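Local coordinates for protein lectin (Colocasia esculenta, PDB 5T1X) that probably binds mannose-containing glycans, as other GNA-related plant lectins do, at residues 33-38 with 45-50; 82-87 with 101-106. All blocks are in the same frame, centred on the assembly; numbering follows the deposited sequence.

Contact 1: 33-38 with 45-50; sequences DCNLVL and WQSNTH
N35 reaches across to the turn that follows W45 and Q46 and pins it with both ends of its amide. With CG anti to the backbone N (chi1 -155°), OD1 points into the turn, where T49 N donates an almost straight bond of 3.0 Å from above the carbonyl plane. On the other side of the group, ND2 gives a proton to OE1 of Q46 at 2.7 Å, the acceptor lying in the N35 amide plane while the two amides stand 89° apart. These bonds fix the rotation of the N35 amide.

S47 OG accepts from L36 N at 3.0 Å; its own proton lies within reach of both N35 OD1 and T49 OG1. T49 OG1 in turn donates to C34 O at 2.6 Å. At the outer end, H50 ND1 meets D33 OD2 at 2.7 Å in the plane of the imidazole, on the anti side of the oxygen and somewhat out of the plane of a carboxylate turned 68° from the ring. D33 OD1 closes an Asx turn onto N35 N.

Toward the strands the packing turns apolar: L36 CD2 lies 3.8 Å from W45 CZ3, the two side chains crossing obliquely. S47 N donates to L36 O at 2.9 Å, and L38 and W45 form an antiparallel hydrogen-bonded pair.

D33, N35 and V37 belong to the QxDxNxVxY signature of GNA-related lectins, which in relatives binds mannose; Q31 bonds to D33 here. A disulfide ties C34 to C56. In this beta-prism II fold, strand 45-46 is the outer strand of a four-stranded sheet, next to 36-39. V37 pairs with V29 of strand 26-30, L36 and L38 lie on L28, and I68 and I76 of another sheet pack against the turn.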
# COMPACT_ATOMS: atom_id res chain seq x y z
N ASP B 33 -12.28 7.20 21.30
CA ASP B 33 -11.91 8.35 22.13
C ASP B 33 -11.21 9.46 21.31
O ASP B 33 -10.60 10.35 21.90
CB ASP B 33 -11.02 7.92 23.30
CG ASP B 33 -9.64 7.46 22.89
OD1 ASP B 33 -9.48 7.06 21.72
OD2 ASP B 33 -8.74 7.48 23.73
N CYS B 34 -11.29 9.37 19.96
CA CYS B 34 -10.74 10.32 18.99
C CYS B 34 -9.21 10.21 18.87
O CYS B 34 -8.59 11.07 18.24
CB CYS B 34 -11.18 11.75 19.30
SG CYS B 34 -11.21 12.84 17.85
N ASN B 35 -8.62 9.12 19.39
CA ASN B 35 -7.19 8.91 19.30
C ASN B 35 -6.86 7.85 18.26
O ASN B 35 -7.45 6.77 18.28
CB ASN B 35 -6.64 8.47 20.66
CG ASN B 35 -5.18 8.78 20.87
OD1 ASN B 35 -4.60 9.68 20.25
ND2 ASN B 35 -4.58 8.10 21.82
N LEU B 36 -5.94 8.17 17.34
CA LEU B 36 -5.44 7.22 16.34
C LEU B 36 -4.20 6.58 16.93
O LEU B 36 -3.26 7.30 17.30
CB LEU B 36 -5.14 7.92 15.00
CG LEU B 36 -4.49 7.05 13.92
CD1 LEU B 36 -5.47 5.97 13.39
CD2 LEU B 36 -3.97 7.93 12.79
N VAL B 37 -4.22 5.25 17.11
CA VAL B 37 -3.12 4.58 17.79
C VAL B 37 -2.53 3.45 16.97
O VAL B 37 -3.24 2.55 16.52
CB VAL B 37 -3.53 4.06 19.20
CG1 VAL B 37 -2.32 3.53 19.96
CG2 VAL B 37 -4.21 5.15 20.02
N LEU B 38 -1.20 3.44 16.89
CA LEU B 38 -0.49 2.34 16.28
C LEU B 38 -0.01 1.44 17.40
O LEU B 38 0.86 1.84 18.18
CB LEU B 38 0.68 2.81 15.39
CG LEU B 38 1.20 1.80 14.34
CD1 LEU B 38 2.08 2.48 13.32
CD2 LEU B 38 1.97 0.65 14.96
N TRP B 45 2.78 4.33 18.56
CA TRP B 45 2.61 5.73 18.20
C TRP B 45 1.17 6.13 18.44
O TRP B 45 0.28 5.28 18.38
CB TRP B 45 2.98 5.92 16.71
CG TRP B 45 2.75 7.30 16.16
CD1 TRP B 45 3.68 8.30 16.03
CD2 TRP B 45 1.54 7.81 15.58
NE1 TRP B 45 3.11 9.41 15.45
CE2 TRP B 45 1.79 9.13 15.16
CE3 TRP B 45 0.25 7.27 15.38
CZ2 TRP B 45 0.81 9.94 14.57
CZ3 TRP B 45 -0.72 8.06 14.80
CH2 TRP B 45 -0.44 9.38 14.39
N GLN B 46 0.93 7.43 18.68
CA GLN B 46 -0.44 7.93 18.80
C GLN B 46 -0.55 9.36 18.29
O GLN B 46 0.44 10.10 18.30
CB GLN B 46 -0.97 7.82 20.24
CG GLN B 46 -0.24 8.68 21.27
CD GLN B 46 -1.14 9.16 22.38
OE1 GLN B 46 -2.08 8.50 22.80
NE2 GLN B 46 -0.82 10.30 22.94
N SER B 47 -1.74 9.75 17.82
CA SER B 47 -1.98 11.12 17.36
C SER B 47 -2.04 12.07 18.57
O SER B 47 -1.89 13.28 18.39
CB SER B 47 -3.26 11.19 16.55
OG SER B 47 -4.35 10.72 17.33
N ASN B 48 -2.26 11.53 19.80
CA ASN B 48 -2.35 12.28 21.07
C ASN B 48 -3.57 13.22 21.04
O ASN B 48 -3.47 14.41 21.34
CB ASN B 48 -1.04 13.06 21.36
CG ASN B 48 -1.01 13.74 22.71
OD1 ASN B 48 -1.61 13.28 23.68
ND2 ASN B 48 -0.37 14.91 22.76
N THR B 49 -4.73 12.67 20.63
CA THR B 49 -5.94 13.47 20.49
C THR B 49 -7.11 12.87 21.29
O THR B 49 -8.27 13.14 20.99
CB THR B 49 -6.25 13.67 19.00
OG1 THR B 49 -6.31 12.40 18.35
CG2 THR B 49 -5.21 14.55 18.30
N HIS B 50 -6.80 12.12 22.37
CA HIS B 50 -7.80 11.58 23.28
C HIS B 50 -8.73 12.70 23.78
O HIS B 50 -8.25 13.72 24.28
CB HIS B 50 -7.13 10.88 24.47
CG HIS B 50 -8.06 10.56 25.61
ND1 HIS B 50 -8.77 9.38 25.65
CD2 HIS B 50 -8.32 11.27 26.74
CE1 HIS B 50 -9.47 9.42 26.78
NE2 HIS B 50 -9.23 10.53 27.46

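Contact 2: 82-87 with 101-106; sequences SSKQGD and YGPAIW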
# COMPACT_ATOMS: atom_id res chain seq x y z
N SER B 82 0.78 16.38 1.51
CA SER B 82 -0.04 16.89 0.42
C SER B 82 0.73 16.74 -0.88
O SER B 82 1.89 17.15 -0.96
CB SER B 82 -0.38 18.35 0.68
OG SER B 82 -1.01 18.95 -0.44
N SER B 83 0.11 16.12 -1.89
CA SER B 83 0.80 15.91 -3.16
C SER B 83 -0.21 15.94 -4.31
O SER B 83 -1.31 16.47 -4.15
CB SER B 83 1.60 14.60 -3.11
OG SER B 83 2.49 14.51 -4.21
N LYS B 84 0.20 15.39 -5.48
CA LYS B 84 -0.58 15.35 -6.72
C LYS B 84 -1.98 14.83 -6.53
O LYS B 84 -2.19 13.89 -5.76
CB LYS B 84 0.10 14.45 -7.76
CG LYS B 84 1.54 14.76 -8.09
CD LYS B 84 1.99 13.94 -9.28
CE LYS B 84 3.28 14.46 -9.86
NZ LYS B 84 3.69 13.73 -11.09
N GLN B 85 -2.94 15.38 -7.28
CA GLN B 85 -4.30 14.87 -7.24
C GLN B 85 -4.26 13.45 -7.84
O GLN B 85 -3.65 13.23 -8.89
CB GLN B 85 -5.25 15.80 -8.03
CG GLN B 85 -5.53 17.11 -7.30
CD GLN B 85 -6.35 18.11 -8.09
OE1 GLN B 85 -6.25 18.23 -9.31
NE2 GLN B 85 -7.15 18.90 -7.39
N GLY B 86 -4.82 12.48 -7.13
CA GLY B 86 -4.81 11.10 -7.58
C GLY B 86 -5.21 10.12 -6.51
O GLY B 86 -5.75 10.52 -5.48
N ASP B 87 -4.95 8.83 -6.74
CA ASP B 87 -5.29 7.78 -5.78
C ASP B 87 -4.10 7.47 -4.87
O ASP B 87 -2.98 7.32 -5.35
CB ASP B 87 -5.74 6.52 -6.52
CG ASP B 87 -6.98 6.77 -7.36
OD1 ASP B 87 -7.78 7.66 -6.99
OD2 ASP B 87 -7.12 6.11 -8.42
N TYR B 101 1.41 6.03 0.45
CA TYR B 101 2.01 6.01 -0.88
C TYR B 101 1.08 6.60 -1.89
O TYR B 101 -0.09 6.23 -1.95
CB TYR B 101 2.34 4.57 -1.32
CG TYR B 101 3.41 3.88 -0.52
CD1 TYR B 101 4.75 3.96 -0.89
CD2 TYR B 101 3.08 3.02 0.52
CE1 TYR B 101 5.74 3.28 -0.19
CE2 TYR B 101 4.06 2.32 1.23
CZ TYR B 101 5.39 2.45 0.86
OH TYR B 101 6.38 1.79 1.56
N GLY B 102 1.63 7.42 -2.77
CA GLY B 102 0.86 7.95 -3.89
C GLY B 102 1.51 9.13 -4.60
O GLY B 102 2.49 9.70 -4.14
N PRO B 103 0.91 9.57 -5.72
CA PRO B 103 -0.30 9.02 -6.35
C PRO B 103 -0.04 7.72 -7.12
O PRO B 103 1.11 7.29 -7.25
CB PRO B 103 -0.71 10.16 -7.31
CG PRO B 103 0.62 10.73 -7.74
CD PRO B 103 1.47 10.70 -6.49
N ALA B 104 -1.12 7.10 -7.63
CA ALA B 104 -1.00 5.93 -8.49
C ALA B 104 -0.33 6.38 -9.80
O ALA B 104 -0.78 7.36 -10.39
CB ALA B 104 -2.38 5.34 -8.77
N ILE B 105 0.75 5.69 -10.25
CA ILE B 105 1.47 6.07 -11.48
C ILE B 105 1.30 5.02 -12.59
O ILE B 105 1.63 5.30 -13.75
CB ILE B 105 2.98 6.34 -11.19
CG1 ILE B 105 3.70 5.04 -10.75
CG2 ILE B 105 3.15 7.46 -10.13
CD1 ILE B 105 5.25 5.07 -10.87
N TRP B 106 0.86 3.81 -12.23
CA TRP B 106 0.69 2.70 -13.17
C TRP B 106 -0.36 1.76 -12.65
O TRP B 106 -0.43 1.52 -11.44
CB TRP B 106 2.03 1.96 -13.37
CG TRP B 106 2.00 0.88 -14.42
CD1 TRP B 106 2.33 1.02 -15.74
CD2 TRP B 106 1.68 -0.50 -14.22
NE1 TRP B 106 2.20 -0.19 -16.38
CE2 TRP B 106 1.78 -1.14 -15.48
CE3 TRP B 106 1.27 -1.26 -13.11
CZ2 TRP B 106 1.53 -2.50 -15.65
CZ3 TRP B 106 1.02 -2.61 -13.28
CH2 TRP B 106 1.16 -3.22 -14.54
O HOH W 1 3.76 12.11 -4.41
O HOH W 2 -3.35 8.57 -9.36
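A water molecule bridges S83 OG and G102 O, 2.7 Å from each, and donates to the carbonyl. In this beta-prism II domain the contact ties the loop between strands 75-78 and 89-92 to the break in strand 98-107, where a cis peptide between G102 and P103 kinks the chain.

P103 is the apolar centre of the contact. Its ring leans toward the loop, and K84 CB and CD both lie 3.8 Å from P103 CG; past CD the lysine chain, deposited in two conformers, leads away. G86, having no side chain, lets the backbones close in, with G86 CA 5.1 Å from P103 CA. Y88 also touches P103, and its hydroxyl hydrogen-bonds K84 O.

D87 O is approached by two neighbouring groups of the opposite segment: A104 N at 3.0 Å, in a weak hydrogen bond bent to 124°, and P103 CA, 3.3 Å from D87 O in a CA-H...O contact.

On either side of the cis peptide the strand joins the interface: Y101 before it, A104 and W106 after it, pair with an antiparallel strand of the other lectin chain, so the sheet continues across the dimer, and A104 packs on V94 of that chain.

A second water bridges the segments beside this strand, accepting from D87 N at 3.1 Å and donating to A104 O at 3.0 Å.

In the fold
The two contacts lie on opposite sides of the chain's centre, 26 Å apart between their centres and about 12 Å between nearest atoms, and they do not touch. They follow one another in sequence: the hairpin of contact 1 is complete before the 82-87 loop begins. Contact 1 carries part of a signature sequence for mannose binding, so a sugar site is likely beside it, whereas contact 2 lies at the strand through which the two chains join their sheets. The same partner chain also reaches contact 1, where its I103 packs on L38 and W45.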